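Long-range contacts in F5/8 type C domain protein (Clostridium perfringens, PDB 7JRM), which is part of the zinc metalloprotease ZmpB, an O-glycopeptidase directed at mucins, and probably binds carbohydrate through its calcium-containing CBM51 module: residues Gly11-Ala15 with Lys188-Val192; Gly55-Tyr61 with Cys73-Val79; Thr84-Asp88 with Ala125-Gly129; Glu228-Leu234 with Lys271-Ile276. All coordinates share one frame; numbering follows the deposited sequence. Where two conformers were deposited one is given.

Contact 1: residues Gly11-Ala15 with Lys188-Val192; sequences GENLA and KRLVV
Val191 lays its two methyl branches against the backbone carbonyls of Asn13 and Leu14 and the methyl of Ala15, joining the edge strand 14-16 of the Ig-like sheet to strand 188-193 of the NPCBM beta-sandwich. CG1 stands opposite the backbone N (chi1 -177°), which carries it to Ala15 CB at 3.7 Å and equally near Leu14 O, while CG2 rests 3.5 Å from Asn13 O. No backbone hydrogen bond passes directly between the segments: Leu14 pairs with Thr76 and Ala78, and residues 188-192 pair with strand 145-152, so this is an interface between two sheets and not an extension of either.

Arg189 reaches over with an extended chain from CG to NE. Its NH2 donates to Ala15 O over 3.1 Å, the oxygen lying 20° out of the guanidinium plane, while the salt bridge from the same nitrogen to Asp147 ties the group to its own sheet. Leu14 CD2 comes obliquely to the guanidinium, 3.6 Å from NH1, the two side chains crossing nearly at right angles.

The Asn13 amide divides its bonds between the two sheets: OD1 accepts from Thr76 N, while ND2 makes a weak hydrogen bond to Val191 O at 3.5 Å. Ala15 N is buried here without a partner. Waters make further polar links: one molecule joins Asn13 O to Val191 N, and another passes between Glu12 OE2 and Lys188 NZ, whose opposite charges are not in direct contact. A further water accepts from Arg189 N at 2.6 Å and donates to Glu12 OE1.

Contact 2: residues Gly55-Tyr61 with Cys73-Val79; sequences GIFTVVY and CSRTIAV
Tyr61 and Arg75 meet across the antiparallel beta hairpin of strands 55-64 and 70-79, in the Ig-like domain. Arg75 NE donates to Tyr61 OH over 2.7 Å, with the hydroxyl slightly out of the guanidinium plane and the ring turned 83° to it. Arg75 can do this because its CG sits between the backbone N and carbonyl carbon (chi1 58°) and the chain then bends at chi2, so that CG passes 3.5 Å from Tyr61 CE1 before NE arrives at the hydroxyl.

On the same face, Val79 CG2 lies in the plane of the Phe57 ring, at its edge, 3.9 Å from CE2. Cys73 SG is set obliquely to the Tyr61 ring, 5.3 Å from its centroid, a sulfur-aromatic contact. The other face carries Ile56, Thr58, Val60, Ser74, Thr76 and Ala78, where Ile56 CG1 packs on Ala78 CB at 3.8 Å.

Between the two faces runs the backbone ladder. Phe57 with Ile77, Val59 with Arg75, and Tyr61 with Cys73 are hydrogen-bonded pairs, each bonded in both directions, and the non-hydrogen-bonded pairs fall between them. Phe57 N, for instance, donates to Ile77 O over 2.9 Å.

Farther out, Phe49 meets the Phe57 ring edge-to-face. Around the arginine, three backbone carbonyls, together with the Tyr61 hydroxyl, would hold the guanidinium against rotation: Leu24 O is hydrogen-bonded to both Tyr61 OH and Arg75 NH2, Lys26 O also accepts from NH2, and Glu12 O accepts from Arg75 NH1.

Contact 3: residues Thr84-Asp88 with Ala125-Gly129; sequences TQLSD and AKGIG
Lys126 NZ is gripped by two carboxylates, that of Asp88 across this contact and that of Asp104 beyond it. The salt bridge to Asp88 OD1 is 2.7 Å long and uses the syn side of the oxygen, with NZ 26° out of the carboxylate plane. To get there the lysine folds at chi2 and chi3 (-73° and -70°), bringing its aliphatic part over Gln85, whose CG lies 3.8 Å from Lys126 CE. The Lys126 and Asp88 side chains cross at about a right angle.

Ser87 sits beside the lysine, its OG hydrogen-bonded to Asp104 OD1. Because that oxygen also accepts from Gly127 N, while OD2 takes the lysine, Asp104 bonds directly to both segments. Strands 83-85 and 127-131 both pair antiparallel with strand 215-224 in one sheet of the NPCBM beta-sandwich, and the turn following 83-85 brings Ser87 and Asp88 to the start of 127-131. That turn is closed by Asp88 N donating to Gln85 O.

Away from the charges, Ser87 CB lies 3.4 Å from Gly127 O and packs on Ile128 CD1 at 3.8 Å; the isoleucine also touches Trp218, Ile136 and Tyr138.

Contact 4: residues Glu228-Leu234 with Lys271-Ile276; sequences EYDASEL and KDKETI
Lys271 meets the Tyr229 ring with both its backbone and its side chain. Where the chain leaves helix 251-270 with positive phi, the Lys271 carbonyl O stands 3.3 Å above one ring face, offset toward the rim, and CB makes an off-centre CH-pi contact 4.1 Å from the ring centroid. Tyr229 CG lies between its backbone N and carbonyl carbon (chi1 69°), which puts the ring over Lys271. The lysine's aliphatic chain then runs past the phenol, with CE 3.3 Å from Tyr229 OH, on its way to a salt bridge between NZ and Asp19.

Asp272, next along, is the N-cap of helix 273-288: its OD2 accepts from Thr275 N over 2.9 Å, from above the carboxylate plane. Lys273 opens that helix, its CA 3.8 Å from Tyr229 CB and its own CB 3.6 Å from Glu228 O.

Ile276, one turn in, faces the incoming segment with both branches. CD1 reaches Tyr229 CD2 at 3.6 Å, approaching the ring obliquely, and CG2 packs 3.7 Å from Leu234 CD2. The leucine lies in the first turn of helix 232-242, just after an Asx turn in which Asp230 OD1 accepts from both Ser232 N and Ser232 OG. Leu234 also touches Ala267 and Leu268 of helix 251-270. Apolar residues from three consecutive helices thus meet where the first begins and the second turns into the third, as at one end of a small three-helix bundle.

Contact 1 spans the two beta domains and encloses contacts 2 and 3 along the chain; contact 4 comes after it, in the helices. Contact 2 is internal to one sheet, with a regular backbone ladder and more than half its residues buried. Contact 1 touches it directly, since strand 14-16 borders strand 70-79, with Asn13 OD1 2.9 Å from Thr76 OG1; yet it relies on water and an arginine. Contacts 1 and 3 reach the same sheet of the NPCBM sandwich, their centres about 18 Å apart, contact 3 combining a surface salt bridge with buried packing of Ser87 on Ile128. Contact 4, partly buried through Leu234 and Ile276, has no hydrogen bonds across it and touches none of the others.

Contact 1: residues Gly11-Ala15 with Lys188-Val192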
loop_
_atom_site.group_PDB
_atom_site.type_symbol
_atom_site.label_atom_id
_atom_site.label_comp_id
_atom_site.label_asym_id
_atom_site.label_seq_id
_atom_site.Cartn_x
_atom_site.Cartn_y
_atom_site.Cartn_z
ATOM N N GLY A 11 -4.930 37.049 2.204
ATOM C CA GLY A 11 -4.407 35.718 1.969
ATOM C C GLY A 11 -2.934 35.750 1.616
ATOM O O GLY A 11 -2.515 36.524 0.751
ATOM N N GLU A 12 -2.140 34.914 2.279
ATOM C CA GLU A 12 -0.700 34.871 2.081
ATOM C C GLU A 12 -0.298 33.584 1.370
ATOM O O GLU A 12 -1.066 32.622 1.293
ATOM C CB GLU A 12 0.038 34.986 3.420
ATOM C CG GLU A 12 -0.262 36.269 4.177
ATOM C CD GLU A 12 0.602 36.441 5.410
ATOM O OE1 GLU A 12 1.139 35.431 5.912
ATOM O OE2 GLU A 12 0.744 37.591 5.877
ATOM N N ASN A 13 0.926 33.583 0.848
ATOM C CA ASN A 13 1.437 32.418 0.139
ATOM C C ASN A 13 1.676 31.264 1.105
ATOM O O ASN A 13 2.186 31.452 2.213
ATOM C CB ASN A 13 2.732 32.770 -0.592
ATOM C CG ASN A 13 2.500 33.684 -1.781
ATOM O OD1 ASN A 13 1.413 33.710 -2.357
ATOM N ND2 ASN A 13 3.528 34.437 -2.157
ATOM N N LEU A 14 1.306 30.060 0.675
ATOM C CA LEU A 14 1.421 28.861 1.490
ATOM C C LEU A 14 2.321 27.840 0.806
ATOM O O LEU A 14 2.610 27.934 -0.391
ATOM C CB LEU A 14 0.046 28.234 1.756
ATOM C CG LEU A 14 -0.814 28.851 2.859
ATOM C CD1 LEU A 14 -2.206 28.243 2.833
ATOM C CD2 LEU A 14 -0.168 28.655 4.220
ATOM N N ALA A 15 2.756 26.854 1.587
ATOM C CA ALA A 15 3.561 25.749 1.087
ATOM C C ALA A 15 3.178 24.480 1.833
ATOM O O ALA A 15 3.065 24.492 3.062
ATOM C CB ALA A 15 5.060 26.027 1.252
ATOM N N LYS A 188 5.687 35.286 11.956
ATOM C CA LYS A 188 5.092 35.371 10.631
ATOM C C LYS A 188 5.799 34.416 9.679
ATOM O O LYS A 188 6.994 34.141 9.822
ATOM C CB LYS A 188 5.164 36.801 10.084
ATOM C CG LYS A 188 4.202 37.774 10.748
ATOM C CD LYS A 188 4.423 39.193 10.246
ATOM C CE LYS A 188 3.615 40.201 11.049
ATOM N NZ LYS A 188 2.151 39.937 10.964
ATOM N N ARG A 189 5.049 33.912 8.704
ATOM C CA ARG A 189 5.568 32.973 7.722
ATOM C C ARG A 189 5.788 33.676 6.390
ATOM O O ARG A 189 4.981 34.514 5.977
ATOM C CB ARG A 189 4.611 31.793 7.535
ATOM C CG ARG A 189 5.186 30.646 6.718
ATOM C CD ARG A 189 4.249 29.449 6.713
ATOM N NE ARG A 189 4.837 28.292 6.045
ATOM C CZ ARG A 189 4.139 27.260 5.583
ATOM N NH1 ARG A 189 2.819 27.235 5.715
ATOM N NH2 ARG A 189 4.760 26.250 4.988
ATOM N N LEU A 190 6.888 33.332 5.722
ATOM C CA LEU A 190 7.219 33.873 4.410
ATOM C C LEU A 190 7.504 32.716 3.466
ATOM O O LEU A 190 8.426 31.929 3.707
ATOM C CB LEU A 190 8.423 34.818 4.482
ATOM C CG LEU A 190 8.274 36.067 5.355
ATOM C CD1 LEU A 190 9.570 36.865 5.373
ATOM C CD2 LEU A 190 7.117 36.930 4.875
ATOM N N VAL A 191 6.717 32.612 2.399
ATOM C CA VAL A 191 6.874 31.576 1.384
ATOM C C VAL A 191 7.110 32.283 0.057
ATOM O O VAL A 191 6.199 32.930 -0.478
ATOM C CB VAL A 191 5.654 30.649 1.310
ATOM C CG1 VAL A 191 5.891 29.541 0.297
ATOM C CG2 VAL A 191 5.348 30.065 2.682
ATOM N N VAL A 192 8.323 32.162 -0.477
ATOM C CA VAL A 192 8.766 32.949 -1.622
ATOM C C VAL A 192 9.104 32.016 -2.777
ATOM O O VAL A 192 9.805 31.014 -2.591
ATOM C CB VAL A 192 9.978 33.830 -1.268
ATOM C CG1 VAL A 192 10.324 34.750 -2.431
ATOM C CG2 VAL A 192 9.698 34.633 -0.008
HETATM O O HOH W 1 2.448 34.076 8.555
HETATM O O HOH W 2 1.616 38.513 8.529
HETATM O O HOH W 3 4.101 34.081 2.201
HETATM O O HOH W 4 6.138 35.995 -1.626
HETATM O O HOH W 5 1.035 24.859 5.712
#

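Contact 2: residues Gly55-Tyr61 with Cys73-Val79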
loop_
_atom_site.group_PDB
_atom_site.type_symbol
_atom_site.label_atom_id
_atom_site.label_comp_id
_atom_site.label_asym_id
_atom_site.label_seq_id
_atom_site.Cartn_x
_atom_site.Cartn_y
_atom_site.Cartn_z
ATOM N N GLY A 55 3.574 21.114 -7.356
ATOM C CA GLY A 55 3.640 22.316 -8.160
ATOM C C GLY A 55 3.291 23.535 -7.335
ATOM O O GLY A 55 3.035 23.452 -6.129
ATOM N N ILE A 56 3.292 24.677 -8.016
ATOM C CA ILE A 56 2.940 25.963 -7.422
ATOM C C ILE A 56 1.679 26.450 -8.121
ATOM O O ILE A 56 1.720 26.835 -9.296
ATOM C CB ILE A 56 4.077 26.986 -7.545
ATOM C CG1 ILE A 56 5.359 26.427 -6.925
ATOM C CG2 ILE A 56 3.689 28.297 -6.880
ATOM C CD1 ILE A 56 6.615 27.137 -7.369
ATOM N N PHE A 57 0.562 26.436 -7.402
ATOM C CA PHE A 57 -0.745 26.737 -7.964
ATOM C C PHE A 57 -1.240 28.092 -7.475
ATOM O O PHE A 57 -0.939 28.515 -6.356
ATOM C CB PHE A 57 -1.760 25.650 -7.593
ATOM C CG PHE A 57 -1.245 24.252 -7.781
ATOM C CD1 PHE A 57 -1.347 23.622 -9.011
ATOM C CD2 PHE A 57 -0.656 23.568 -6.730
ATOM C CE1 PHE A 57 -0.873 22.336 -9.188
ATOM C CE2 PHE A 57 -0.180 22.283 -6.900
ATOM C CZ PHE A 57 -0.289 21.666 -8.131
ATOM N N THR A 58 -2.005 28.767 -8.328
ATOM C CA THR A 58 -2.562 30.081 -8.033
ATOM C C THR A 58 -4.053 29.946 -7.757
ATOM O O THR A 58 -4.768 29.276 -8.510
ATOM C CB THR A 58 -2.328 31.048 -9.197
ATOM O OG1 THR A 58 -0.921 31.193 -9.427
ATOM C CG2 THR A 58 -2.930 32.413 -8.892
ATOM N N VAL A 59 -4.517 30.576 -6.678
ATOM C CA VAL A 59 -5.926 30.568 -6.302
ATOM C C VAL A 59 -6.368 32.005 -6.059
ATOM O O VAL A 59 -5.668 32.768 -5.383
ATOM C CB VAL A 59 -6.187 29.707 -5.051
ATOM C CG1 VAL A 59 -7.683 29.556 -4.818
ATOM C CG2 VAL A 59 -5.526 28.344 -5.185
ATOM N N VAL A 60 -7.525 32.370 -6.607
ATOM C CA VAL A 60 -8.113 33.692 -6.426
ATOM C C VAL A 60 -9.363 33.550 -5.570
ATOM O O VAL A 60 -10.157 32.621 -5.762
ATOM C CB VAL A 60 -8.442 34.356 -7.778
ATOM C CG1 VAL A 60 -8.867 35.805 -7.573
ATOM C CG2 VAL A 60 -7.247 34.273 -8.713
ATOM N N TYR A 61 -9.538 34.472 -4.626
ATOM C CA TYR A 61 -10.633 34.426 -3.670
ATOM C C TYR A 61 -11.472 35.692 -3.780
ATOM O O TYR A 61 -10.933 36.795 -3.915
ATOM C CB TYR A 61 -10.109 34.268 -2.237
ATOM C CG TYR A 61 -9.207 33.068 -2.039
ATOM C CD1 TYR A 61 -7.862 33.118 -2.389
ATOM C CD2 TYR A 61 -9.701 31.885 -1.504
ATOM C CE1 TYR A 61 -7.038 32.024 -2.214
ATOM C CE2 TYR A 61 -8.882 30.787 -1.324
ATOM C CZ TYR A 61 -7.551 30.863 -1.678
ATOM O OH TYR A 61 -6.731 29.772 -1.502
ATOM N N CYS A 73 -8.678 38.813 -3.877
ATOM C CA CYS A 73 -7.279 38.662 -3.506
ATOM C C CYS A 73 -6.764 37.360 -4.103
ATOM O O CYS A 73 -7.539 36.462 -4.442
ATOM C CB CYS A 73 -7.089 38.676 -1.983
ATOM S SG CYS A 73 -7.327 37.074 -1.182
ATOM N N SER A 74 -5.442 37.269 -4.232
ATOM C CA SER A 74 -4.814 36.114 -4.855
ATOM C C SER A 74 -3.605 35.681 -4.041
ATOM O O SER A 74 -2.908 36.506 -3.444
ATOM C CB SER A 74 -4.392 36.415 -6.300
ATOM O OG SER A 74 -3.493 35.434 -6.786
ATOM N N ARG A 75 -3.365 34.372 -4.025
ATOM C CA ARG A 75 -2.212 33.805 -3.340
ATOM C C ARG A 75 -1.856 32.481 -4.000
ATOM O O ARG A 75 -2.692 31.840 -4.644
ATOM C CB ARG A 75 -2.480 33.614 -1.840
ATOM C CG ARG A 75 -3.669 32.720 -1.517
ATOM C CD ARG A 75 -3.228 31.297 -1.194
ATOM N NE ARG A 75 -4.277 30.528 -0.532
ATOM C CZ ARG A 75 -4.415 30.430 0.786
ATOM N NH1 ARG A 75 -3.570 31.057 1.592
ATOM N NH2 ARG A 75 -5.400 29.705 1.298
ATOM N N THR A 76 -0.601 32.078 -3.832
ATOM C CA THR A 76 -0.097 30.840 -4.406
ATOM C C THR A 76 0.047 29.771 -3.330
ATOM O O THR A 76 0.324 30.067 -2.166
ATOM C CB THR A 76 1.251 31.064 -5.097
ATOM O OG1 THR A 76 2.213 31.519 -4.136
ATOM C CG2 THR A 76 1.117 32.096 -6.208
ATOM N N ILE A 77 -0.148 28.518 -3.734
ATOM C CA ILE A 77 -0.024 27.367 -2.847
ATOM C C ILE A 77 0.920 26.370 -3.503
ATOM O O ILE A 77 0.613 25.833 -4.575
ATOM C CB ILE A 77 -1.382 26.712 -2.548
ATOM C CG1 ILE A 77 -2.297 27.692 -1.810
ATOM C CG2 ILE A 77 -1.192 25.438 -1.738
ATOM C CD1 ILE A 77 -3.609 27.086 -1.363
ATOM N N ALA A 78 2.058 26.120 -2.865
ATOM C CA ALA A 78 3.074 25.225 -3.396
ATOM C C ALA A 78 3.014 23.876 -2.693
ATOM O O ALA A 78 2.860 23.805 -1.471
ATOM C CB ALA A 78 4.470 25.832 -3.240
ATOM N N VAL A 79 3.136 22.807 -3.475
ATOM C CA VAL A 79 3.177 21.441 -2.963
ATOM C C VAL A 79 4.556 20.887 -3.291
ATOM O O VAL A 79 4.852 20.587 -4.455
ATOM C CB VAL A 79 2.068 20.565 -3.562
ATOM C CG1 VAL A 79 2.172 19.142 -3.036
ATOM C CG2 VAL A 79 0.700 21.158 -3.251
#

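Contact 3: residues Thr84-Asp88 with Ala125-Gly129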
loop_
_atom_site.group_PDB
_atom_site.type_symbol
_atom_site.label_atom_id
_atom_site.label_comp_id
_atom_site.label_asym_id
_atom_site.label_seq_id
_atom_site.Cartn_x
_atom_site.Cartn_y
_atom_site.Cartn_z
ATOM N N THR A 84 15.668 21.524 2.146
ATOM C CA THR A 84 17.055 21.749 2.531
ATOM C C THR A 84 17.110 22.948 3.464
ATOM O O THR A 84 16.772 24.066 3.060
ATOM C CB THR A 84 17.945 21.990 1.307
ATOM O OG1 THR A 84 17.799 20.905 0.382
ATOM C CG2 THR A 84 19.404 22.104 1.726
ATOM N N GLN A 85 17.528 22.716 4.705
ATOM C CA GLN A 85 17.667 23.807 5.657
ATOM C C GLN A 85 18.790 24.742 5.229
ATOM O O GLN A 85 19.853 24.298 4.786
ATOM C CB GLN A 85 17.942 23.261 7.059
ATOM C CG GLN A 85 16.764 22.535 7.687
ATOM C CD GLN A 85 15.742 23.486 8.279
ATOM O OE1 GLN A 85 16.040 24.651 8.545
ATOM N NE2 GLN A 85 14.527 22.993 8.489
ATOM N N LEU A 86 18.544 26.048 5.353
ATOM C CA LEU A 86 19.581 27.021 5.023
ATOM C C LEU A 86 20.765 26.903 5.972
ATOM O O LEU A 86 21.918 27.098 5.569
ATOM C CB LEU A 86 19.002 28.437 5.057
ATOM C CG LEU A 86 18.609 29.043 3.707
ATOM C CD1 LEU A 86 17.565 28.185 3.010
ATOM C CD2 LEU A 86 18.101 30.461 3.891
ATOM N N SER A 87 20.500 26.577 7.240
ATOM C CA SER A 87 21.576 26.380 8.204
ATOM C C SER A 87 22.409 25.142 7.894
ATOM O O SER A 87 23.523 25.015 8.413
ATOM C CB SER A 87 21.000 26.289 9.616
ATOM O OG SER A 87 20.329 25.057 9.815
ATOM N N ASP A 88 21.899 24.231 7.070
ATOM C CA ASP A 88 22.673 23.097 6.585
ATOM C C ASP A 88 23.476 23.431 5.336
ATOM O O ASP A 88 24.118 22.541 4.769
ATOM C CB ASP A 88 21.752 21.905 6.304
ATOM C CG ASP A 88 21.209 21.278 7.572
ATOM O OD1 ASP A 88 21.674 21.656 8.669
ATOM O OD2 ASP A 88 20.322 20.403 7.475
ATOM N N ALA A 125 14.782 23.963 16.351
ATOM C CA ALA A 125 16.118 23.385 16.331
ATOM C C ALA A 125 16.937 23.911 15.162
ATOM O O ALA A 125 18.171 23.933 15.232
ATOM C CB ALA A 125 16.034 21.858 16.273
ATOM N N LYS A 126 16.273 24.345 14.091
ATOM C CA LYS A 126 16.936 24.795 12.878
ATOM C C LYS A 126 16.544 26.232 12.563
ATOM O O LYS A 126 15.432 26.671 12.868
ATOM C CB LYS A 126 16.586 23.891 11.693
ATOM C CG LYS A 126 16.616 22.407 12.015
ATOM C CD LYS A 126 18.042 21.905 12.174
ATOM C CE LYS A 126 18.770 21.891 10.840
ATOM N NZ LYS A 126 20.241 21.727 11.010
ATOM N N GLY A 127 17.466 26.953 11.947
ATOM C CA GLY A 127 17.217 28.317 11.540
ATOM C C GLY A 127 18.499 29.126 11.564
ATOM O O GLY A 127 19.591 28.593 11.738
ATOM N N ILE A 128 18.334 30.434 11.385
ATOM C CA ILE A 128 19.443 31.380 11.347
ATOM C C ILE A 128 19.145 32.501 12.332
ATOM O O ILE A 128 18.128 33.191 12.202
ATOM C CB ILE A 128 19.668 31.949 9.935
ATOM C CG1 ILE A 128 19.953 30.822 8.942
ATOM C CG2 ILE A 128 20.801 32.961 9.942
ATOM C CD1 ILE A 128 21.260 30.105 9.195
ATOM N N GLY A 129 20.028 32.683 13.314
ATOM C CA GLY A 129 19.907 33.758 14.269
ATOM C C GLY A 129 20.831 34.900 13.898
ATOM O O GLY A 129 22.047 34.723 13.808
#

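Contact 4: residues Glu228-Leu234 with Lys271-Ile276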
loop_
_atom_site.group_PDB
_atom_site.type_symbol
_atom_site.label_atom_id
_atom_site.label_comp_id
_atom_site.label_asym_id
_atom_site.label_seq_id
_atom_site.Cartn_x
_atom_site.Cartn_y
_atom_site.Cartn_z
ATOM N N GLU A 228 10.279 15.116 -7.586
ATOM C CA GLU A 228 10.891 14.528 -8.768
ATOM C C GLU A 228 10.121 13.318 -9.278
ATOM O O GLU A 228 10.635 12.576 -10.121
ATOM C CB GLU A 228 12.342 14.140 -8.473
ATOM C CG GLU A 228 13.297 15.322 -8.429
ATOM C CD GLU A 228 14.728 14.910 -8.153
ATOM O OE1 GLU A 228 14.981 14.306 -7.088
ATOM O OE2 GLU A 228 15.600 15.189 -9.002
ATOM N N TYR A 229 8.904 13.106 -8.783
ATOM C CA TYR A 229 8.056 12.002 -9.202
ATOM C C TYR A 229 6.630 12.511 -9.344
ATOM O O TYR A 229 6.283 13.599 -8.877
ATOM C CB TYR A 229 8.111 10.839 -8.202
ATOM C CG TYR A 229 7.467 11.163 -6.871
ATOM C CD1 TYR A 229 8.162 11.860 -5.893
ATOM C CD2 TYR A 229 6.159 10.779 -6.597
ATOM C CE1 TYR A 229 7.577 12.164 -4.678
ATOM C CE2 TYR A 229 5.566 11.079 -5.387
ATOM C CZ TYR A 229 6.280 11.771 -4.432
ATOM O OH TYR A 229 5.694 12.072 -3.224
ATOM N N ASP A 230 5.794 11.706 -9.995
ATOM C CA ASP A 230 4.368 11.991 -10.109
ATOM C C ASP A 230 3.610 10.681 -9.987
ATOM O O ASP A 230 3.849 9.751 -10.762
ATOM C CB ASP A 230 4.035 12.688 -11.432
ATOM C CG ASP A 230 2.748 13.490 -11.357
ATOM O OD1 ASP A 230 1.871 13.137 -10.544
ATOM O OD2 ASP A 230 2.614 14.475 -12.114
ATOM N N ALA A 231 2.704 10.610 -9.014
ATOM C CA ALA A 231 1.928 9.408 -8.748
ATOM C C ALA A 231 0.509 9.492 -9.293
ATOM O O ALA A 231 -0.302 8.602 -9.015
ATOM C CB ALA A 231 1.895 9.126 -7.244
ATOM N N SER A 232 0.193 10.532 -10.069
ATOM C CA SER A 232 -1.175 10.714 -10.544
ATOM C C SER A 232 -1.576 9.621 -11.528
ATOM O O SER A 232 -2.700 9.107 -11.465
ATOM C CB SER A 232 -1.328 12.094 -11.185
ATOM O OG SER A 232 -0.977 13.120 -10.273
ATOM N N GLU A 233 -0.675 9.250 -12.440
ATOM C CA GLU A 233 -1.005 8.221 -13.420
ATOM C C GLU A 233 -1.126 6.850 -12.766
ATOM O O GLU A 233 -2.028 6.075 -13.103
ATOM C CB GLU A 233 0.046 8.195 -14.532
ATOM C CG GLU A 233 -0.037 9.375 -15.485
ATOM C CD GLU A 233 -1.327 9.391 -16.283
ATOM O OE1 GLU A 233 -1.516 8.492 -17.130
ATOM O OE2 GLU A 233 -2.153 10.301 -16.060
ATOM N N LEU A 234 -0.227 6.533 -11.831
ATOM C CA LEU A 234 -0.319 5.257 -11.129
ATOM C C LEU A 234 -1.558 5.206 -10.244
ATOM O O LEU A 234 -2.222 4.166 -10.155
ATOM C CB LEU A 234 0.944 5.014 -10.303
ATOM C CG LEU A 234 0.969 3.693 -9.531
ATOM C CD1 LEU A 234 0.808 2.521 -10.486
ATOM C CD2 LEU A 234 2.245 3.556 -8.718
ATOM N N LYS A 271 7.479 6.808 -3.080
ATOM C CA LYS A 271 7.713 8.166 -3.582
ATOM C C LYS A 271 8.930 8.212 -4.502
ATOM O O LYS A 271 9.635 9.220 -4.581
ATOM C CB LYS A 271 7.859 9.167 -2.432
ATOM C CG LYS A 271 6.608 9.304 -1.576
ATOM C CD LYS A 271 6.901 10.011 -0.262
ATOM C CE LYS A 271 7.346 11.447 -0.488
ATOM N NZ LYS A 271 7.256 12.256 0.759
ATOM N N ASP A 272 9.182 7.109 -5.202
ATOM C CA ASP A 272 10.312 6.977 -6.110
ATOM C C ASP A 272 9.795 6.948 -7.540
ATOM O O ASP A 272 8.858 6.205 -7.849
ATOM C CB ASP A 272 11.113 5.709 -5.802
ATOM C CG ASP A 272 12.272 5.506 -6.756
ATOM O OD1 ASP A 272 13.206 6.335 -6.745
ATOM O OD2 ASP A 272 12.252 4.514 -7.513
ATOM N N LYS A 273 10.414 7.752 -8.408
ATOM C CA LYS A 273 9.901 7.926 -9.763
ATOM C C LYS A 273 9.924 6.616 -10.544
ATOM O O LYS A 273 8.918 6.222 -11.145
ATOM C CB LYS A 273 10.710 8.999 -10.491
ATOM C CG LYS A 273 10.327 9.178 -11.949
ATOM C CD LYS A 273 11.547 9.480 -12.801
ATOM C CE LYS A 273 11.236 10.531 -13.852
ATOM N NZ LYS A 273 12.418 10.829 -14.709
ATOM N N GLU A 274 11.067 5.926 -10.550
ATOM C CA GLU A 274 11.183 4.723 -11.367
ATOM C C GLU A 274 10.401 3.557 -10.775
ATOM O O GLU A 274 9.891 2.714 -11.524
ATOM C CB GLU A 274 12.654 4.345 -11.546
ATOM C CG GLU A 274 13.488 5.389 -12.287
ATOM C CD GLU A 274 12.970 5.711 -13.683
ATOM O OE1 GLU A 274 12.197 4.910 -14.251
ATOM O OE2 GLU A 274 13.341 6.778 -14.213
ATOM N N THR A 275 10.297 3.485 -9.446
ATOM C CA THR A 275 9.462 2.459 -8.831
ATOM C C THR A 275 8.001 2.640 -9.225
ATOM O O THR A 275 7.294 1.661 -9.493
ATOM C CB THR A 275 9.612 2.495 -7.309
ATOM O OG1 THR A 275 11.003 2.515 -6.962
ATOM C CG2 THR A 275 8.955 1.279 -6.677
ATOM N N ILE A 276 7.536 3.890 -9.278
ATOM C CA ILE A 276 6.155 4.162 -9.660
ATOM C C ILE A 276 5.938 3.842 -11.134
ATOM O O ILE A 276 4.945 3.208 -11.510
ATOM C CB ILE A 276 5.792 5.622 -9.338
ATOM C CG1 ILE A 276 5.598 5.803 -7.831
ATOM C CG2 ILE A 276 4.549 6.054 -10.105
ATOM C CD1 ILE A 276 5.755 7.234 -7.362
#